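Local structure of cysteine synthase 3 (Entamoeba histolytica, 6KR5) at residues 255-260 against 285-290; 265-270 against 316-321. The protein probably catalyses the pyridoxal-phosphate-dependent formation of L-cysteine from O-acetyl-L-serine and sulfide, releasing acetate. All blocks are in the same frame, centred on the assembly; numbering follows the deposited sequence.

Contact 1: residues 255-260 against 285-290; sequences TPIKTQ and ILAGLK
Strand 253-257 is an outermost strand, within this chain, of the mixed sheet of a fold type II PLP enzyme (tryptophan synthase beta family), and helix 279-292 packs across it as the second of the two helices connecting it to parallel strand 301-306. The axes of strand 255-257 and helix 285-290 approach to 8.8 Å at an angle of 129°, close enough for short side chains to fill the interface.

The apolar part rests on Ile257. Its CG1 lies beside the backbone N (chi1 -65°), and a second bend (chi2 -71°) brings CD1 to the helix, 3.8 Å from CG of Leu286 and 3.7 Å from the backbone N of Ala287. The two branched chains cross obliquely, with CG2 and CD1 of Ile257 both near CD2 of Leu286. At Ala287 a methyl suffices: its CB meets CG2 of Thr255 at 3.8 Å and, like Ile257, touches Val216 on the neighbouring strand. The beta-branched Thr255 and Ile257 suit a strand, and both point their CB toward the helix.

No direct hydrogen bond crosses the contact; two waters make the polar links. Thr255 keeps its methyl on the packed side while OG1 donates to a water that donates to Ala287 O. Beyond its CB, Lys290 runs extended to the strand, where NZ donates to the second water at 2.6 Å, and that water donates to Pro256 O at 2.8 Å.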
loop_
_atom_site.group_PDB
_atom_site.type_symbol
_atom_site.label_atom_id
_atom_site.label_comp_id
_atom_site.label_asym_id
_atom_site.label_seq_id
_atom_site.Cartn_x
_atom_site.Cartn_y
_atom_site.Cartn_z
ATOM N N THR B 255 -12.219 -24.762 -5.024
ATOM C CA THR B 255 -13.292 -24.309 -4.146
ATOM C C THR B 255 -13.974 -23.098 -4.757
ATOM O O THR B 255 -13.357 -22.025 -4.837
ATOM C CB THR B 255 -12.753 -23.971 -2.758
ATOM O OG1 THR B 255 -12.167 -25.148 -2.186
ATOM C CG2 THR B 255 -13.877 -23.481 -1.849
ATOM N N PRO B 256 -15.212 -23.224 -5.221
ATOM C CA PRO B 256 -15.942 -22.057 -5.719
ATOM C C PRO B 256 -16.449 -21.214 -4.562
ATOM O O PRO B 256 -16.864 -21.736 -3.523
ATOM C CB PRO B 256 -17.106 -22.678 -6.499
ATOM C CG PRO B 256 -17.360 -23.972 -5.792
ATOM C CD PRO B 256 -16.005 -24.464 -5.325
ATOM N N ILE B 257 -16.432 -19.898 -4.756
ATOM C CA ILE B 257 -16.886 -18.949 -3.744
ATOM C C ILE B 257 -17.860 -17.981 -4.403
ATOM O O ILE B 257 -17.559 -17.405 -5.457
ATOM C CB ILE B 257 -15.709 -18.186 -3.096
ATOM C CG1 ILE B 257 -14.793 -19.126 -2.298
ATOM C CG2 ILE B 257 -16.222 -17.042 -2.218
ATOM C CD1 ILE B 257 -15.413 -19.683 -0.978
ATOM N N LYS B 258 -19.028 -17.799 -3.787
ATOM C CA LYS B 258 -19.996 -16.845 -4.316
ATOM C C LYS B 258 -19.475 -15.417 -4.201
ATOM O O LYS B 258 -18.889 -15.029 -3.180
ATOM C CB LYS B 258 -21.330 -16.955 -3.575
ATOM C CG LYS B 258 -22.071 -18.280 -3.764
ATOM C CD LYS B 258 -23.321 -18.282 -2.901
ATOM C CE LYS B 258 -24.175 -19.516 -3.127
ATOM N NZ LYS B 258 -25.278 -19.573 -2.128
ATOM N N THR B 259 -19.743 -14.623 -5.242
ATOM C CA THR B 259 -19.357 -13.214 -5.257
ATOM C C THR B 259 -19.748 -12.506 -3.961
ATOM O O THR B 259 -18.910 -11.861 -3.319
ATOM C CB THR B 259 -19.994 -12.509 -6.459
ATOM O OG1 THR B 259 -19.394 -12.991 -7.665
ATOM C CG2 THR B 259 -19.743 -11.014 -6.408
ATOM N N GLN B 260 -21.014 -12.639 -3.539
ATOM C CA GLN B 260 -21.464 -11.914 -2.350
ATOM C C GLN B 260 -20.754 -12.388 -1.090
ATOM O O GLN B 260 -20.510 -11.586 -0.181
ATOM C CB GLN B 260 -22.976 -12.053 -2.162
ATOM C CG GLN B 260 -23.811 -11.493 -3.287
ATOM C CD GLN B 260 -23.685 -9.997 -3.446
ATOM O OE1 GLN B 260 -23.475 -9.266 -2.476
ATOM N NE2 GLN B 260 -23.814 -9.528 -4.685
ATOM N N ILE B 285 -9.802 -16.038 1.441
ATOM C CA ILE B 285 -9.889 -16.249 2.886
ATOM C C ILE B 285 -11.073 -17.144 3.221
ATOM O O ILE B 285 -10.949 -18.073 4.026
ATOM C CB ILE B 285 -9.955 -14.906 3.636
ATOM C CG1 ILE B 285 -8.567 -14.268 3.626
ATOM C CG2 ILE B 285 -10.423 -15.122 5.092
ATOM C CD1 ILE B 285 -8.505 -12.841 4.136
ATOM N N LEU B 286 -12.227 -16.912 2.588
ATOM C CA LEU B 286 -13.380 -17.760 2.894
ATOM C C LEU B 286 -13.107 -19.211 2.510
ATOM O O LEU B 286 -13.419 -20.129 3.279
ATOM C CB LEU B 286 -14.632 -17.236 2.194
ATOM C CG LEU B 286 -15.889 -18.082 2.409
ATOM C CD1 LEU B 286 -16.156 -18.275 3.895
ATOM C CD2 LEU B 286 -17.072 -17.425 1.741
ATOM N N ALA B 287 -12.503 -19.441 1.339
ATOM C CA ALA B 287 -12.128 -20.804 0.974
ATOM C C ALA B 287 -11.163 -21.392 1.995
ATOM O O ALA B 287 -11.244 -22.581 2.323
ATOM C CB ALA B 287 -11.502 -20.836 -0.420
ATOM N N GLY B 288 -10.248 -20.571 2.510
ATOM C CA GLY B 288 -9.286 -21.067 3.479
ATOM C C GLY B 288 -9.924 -21.376 4.823
ATOM O O GLY B 288 -9.510 -22.317 5.507
ATOM N N LEU B 289 -10.909 -20.568 5.233
ATOM C CA LEU B 289 -11.605 -20.827 6.490
ATOM C C LEU B 289 -12.460 -22.083 6.391
ATOM O O LEU B 289 -12.570 -22.845 7.361
ATOM C CB LEU B 289 -12.460 -19.620 6.891
ATOM C CG LEU B 289 -11.722 -18.328 7.276
ATOM C CD1 LEU B 289 -12.708 -17.239 7.694
ATOM C CD2 LEU B 289 -10.693 -18.565 8.383
ATOM N N LYS B 290 -13.089 -22.309 5.239
ATOM C CA LYS B 290 -13.790 -23.576 5.028
ATOM C C LYS B 290 -12.815 -24.738 5.073
ATOM O O LYS B 290 -13.109 -25.788 5.663
ATOM C CB LYS B 290 -14.543 -23.547 3.700
ATOM C CG LYS B 290 -15.644 -22.517 3.678
ATOM C CD LYS B 290 -16.466 -22.605 2.411
ATOM C CE LYS B 290 -17.653 -21.670 2.505
ATOM N NZ LYS B 290 -18.490 -21.658 1.278
HETATM O O HOH W 1 -11.635 -24.835 0.585
HETATM O O HOH W 2 -17.537 -22.571 -0.910
#

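Contact 2: residues 265-270 against 316-321; sequences MARAVV and TDLYKT
Asp317 O is gripped by two backbone donors, Lys320 N at 2.9 Å and Thr321 N at 3.2 Å, which close the chain into a tight turn. Just ahead of it Thr316 makes an ST turn, its OG1 accepting from Leu318 N; a hydroxyl one bond from CB is short enough to do this.

The turn presents Leu318 O to helix 259-273, where NH1 of Arg267 donates to it at 3.0 Å. The bond is nearly straight (172°), and the oxygen lies 3° out of the guanidinium plane, although the donor sits above the carbonyl plane. Arginine has the length required: the chain leaves the helix with CG beside the backbone N and then bends at chi3 (-71°), bringing CG and CD against Leu318 O. CB of Thr321 lies over one face of the guanidinium, toward its rim, 3.7 Å from NH1, and the side chains cross obliquely. The strongest partner of Arg267 is beyond the turn, in the salt bridge from NE to Glu323.

Apolar groups fill the rest. CB of Ala266, small enough to admit a leucine, meets CD1 of Leu318 at 4.1 Å. CG of the same leucine sits over the centre of one face of the Tyr319 ring, 3.8 Å above its plane. Tyr319 reaches tip to tip toward Val270, CE1 to CG1 4.0 Å, and both residues pack on the second subunit, against its Met118 and Phe123 respectively.

Tyr319 OH donates to a water at 2.5 Å, in the plane of the ring, and that water donates to Ala266 O. Helix and loop are thus joined by one direct hydrogen bond and a water bridge beside apolar contacts, and the positive charge of Arg267, paired with Glu323 and a carbonyl, is probably well compensated.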
loop_
_atom_site.group_PDB
_atom_site.type_symbol
_atom_site.label_atom_id
_atom_site.label_comp_id
_atom_site.label_asym_id
_atom_site.label_seq_id
_atom_site.Cartn_x
_atom_site.Cartn_y
_atom_site.Cartn_z
ATOM N N MET B 265 -16.917 -11.637 3.280
ATOM C CA MET B 265 -15.687 -12.056 3.947
ATOM C C MET B 265 -14.674 -10.916 4.024
ATOM O O MET B 265 -14.048 -10.706 5.071
ATOM C CB MET B 265 -15.073 -13.255 3.226
ATOM C CG MET B 265 -13.905 -13.855 3.986
ATOM S SD MET B 265 -14.470 -14.971 5.304
ATOM C CE MET B 265 -14.085 -14.012 6.761
ATOM N N ALA B 266 -14.491 -10.176 2.925
ATOM C CA ALA B 266 -13.524 -9.080 2.928
ATOM C C ALA B 266 -13.888 -8.031 3.965
ATOM O O ALA B 266 -13.011 -7.510 4.662
ATOM C CB ALA B 266 -13.442 -8.453 1.537
ATOM N N ARG B 267 -15.177 -7.711 4.084
ATOM C CA ARG B 267 -15.604 -6.750 5.096
ATOM C C ARG B 267 -15.341 -7.270 6.498
ATOM O O ARG B 267 -14.988 -6.497 7.398
ATOM C CB ARG B 267 -17.087 -6.428 4.931
ATOM C CG ARG B 267 -17.381 -5.566 3.718
ATOM C CD ARG B 267 -18.813 -5.057 3.734
ATOM N NE ARG B 267 -19.790 -6.113 3.464
ATOM C CZ ARG B 267 -20.202 -6.469 2.251
ATOM N NH1 ARG B 267 -19.720 -5.856 1.175
ATOM N NH2 ARG B 267 -21.107 -7.426 2.120
ATOM N N ALA B 268 -15.531 -8.573 6.715
ATOM C CA ALA B 268 -15.308 -9.136 8.047
ATOM C C ALA B 268 -13.828 -9.134 8.413
ATOM O O ALA B 268 -13.467 -8.889 9.569
ATOM C CB ALA B 268 -15.874 -10.552 8.115
ATOM N N VAL B 269 -12.957 -9.394 7.437
ATOM C CA VAL B 269 -11.524 -9.436 7.709
ATOM C C VAL B 269 -11.019 -8.064 8.140
ATOM O O VAL B 269 -10.233 -7.949 9.087
ATOM C CB VAL B 269 -10.783 -9.961 6.468
ATOM C CG1 VAL B 269 -9.278 -9.807 6.632
ATOM C CG2 VAL B 269 -11.156 -11.417 6.256
ATOM N N VAL B 270 -11.458 -6.997 7.468
ATOM C CA VAL B 270 -10.964 -5.690 7.881
ATOM C C VAL B 270 -11.564 -5.294 9.232
ATOM O O VAL B 270 -10.864 -4.723 10.078
ATOM C CB VAL B 270 -11.187 -4.632 6.773
ATOM C CG1 VAL B 270 -12.636 -4.451 6.461
ATOM C CG2 VAL B 270 -10.532 -3.290 7.149
ATOM N N THR B 316 -16.157 0.909 -5.538
ATOM C CA THR B 316 -17.230 -0.063 -5.585
ATOM C C THR B 316 -18.060 0.083 -4.310
ATOM O O THR B 316 -17.831 0.984 -3.493
ATOM C CB THR B 316 -16.653 -1.473 -5.754
ATOM O OG1 THR B 316 -16.108 -1.924 -4.506
ATOM C CG2 THR B 316 -15.541 -1.478 -6.785
ATOM N N ASP B 317 -19.039 -0.791 -4.127
ATOM C CA ASP B 317 -19.808 -0.774 -2.892
ATOM C C ASP B 317 -19.255 -1.738 -1.852
ATOM O O ASP B 317 -19.937 -2.003 -0.855
ATOM C CB ASP B 317 -21.281 -1.078 -3.179
ATOM C CG ASP B 317 -22.063 0.163 -3.588
ATOM O OD1 ASP B 317 -21.443 1.242 -3.711
ATOM O OD2 ASP B 317 -23.295 0.065 -3.782
ATOM N N LEU B 318 -18.028 -2.242 -2.054
ATOM C CA LEU B 318 -17.451 -3.231 -1.139
ATOM C C LEU B 318 -17.541 -2.764 0.303
ATOM O O LEU B 318 -17.781 -3.566 1.212
ATOM C CB LEU B 318 -15.990 -3.527 -1.515
ATOM C CG LEU B 318 -15.193 -4.508 -0.630
ATOM C CD1 LEU B 318 -15.791 -5.910 -0.679
ATOM C CD2 LEU B 318 -13.729 -4.569 -1.023
ATOM N N TYR B 319 -17.379 -1.466 0.537
ATOM C CA TYR B 319 -17.440 -0.922 1.885
ATOM C C TYR B 319 -18.625 0.004 2.098
ATOM O O TYR B 319 -18.680 0.704 3.117
ATOM C CB TYR B 319 -16.143 -0.206 2.207
ATOM C CG TYR B 319 -14.962 -1.120 2.107
ATOM C CD1 TYR B 319 -14.840 -2.214 2.948
ATOM C CD2 TYR B 319 -13.986 -0.914 1.147
ATOM C CE1 TYR B 319 -13.770 -3.052 2.872
ATOM C CE2 TYR B 319 -12.915 -1.747 1.057
ATOM C CZ TYR B 319 -12.805 -2.813 1.917
ATOM O OH TYR B 319 -11.719 -3.635 1.839
ATOM N N LYS B 320 -19.568 0.025 1.164
ATOM C CA LYS B 320 -20.828 0.731 1.344
ATOM C C LYS B 320 -21.858 -0.176 2.009
ATOM O O LYS B 320 -22.522 0.234 2.967
ATOM C CB LYS B 320 -21.342 1.244 -0.005
ATOM N N THR B 321 -21.982 -1.409 1.511
ATOM C CA THR B 321 -22.811 -2.418 2.158
ATOM C C THR B 321 -22.333 -2.661 3.584
ATOM O O THR B 321 -21.131 -2.680 3.860
ATOM C CB THR B 321 -22.763 -3.724 1.366
ATOM O OG1 THR B 321 -22.883 -3.438 -0.033
ATOM C CG2 THR B 321 -23.879 -4.665 1.795
HETATM O O HOH W 3 -11.209 -5.612 3.291
HETATM O O HOH W 4 -21.364 -5.219 -1.285
#

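In the fold
Helix 259-273 is the element common to both contacts: contact 1 includes its first residues, just after strand 253-257, and contact 2 uses its middle. Their centres are 14 Å apart, yet they meet directly where helix 279-292 lies against helix 259-273. There Leu289 CD1 touches Met265 CE at 3.6 Å and Ile285 CD1 touches Val269 CG2 at 3.7 Å. Helix 279-292 thus touches both the sheet and helix 259-273, whose middle meets the loop 316-321; that helix and the loop both also reach the second subunit. Neither contact adjoins the cofactor: the side chains of Ile257 and Leu318 are about 12 Å and 10 Å from the bound pyridoxal phosphate.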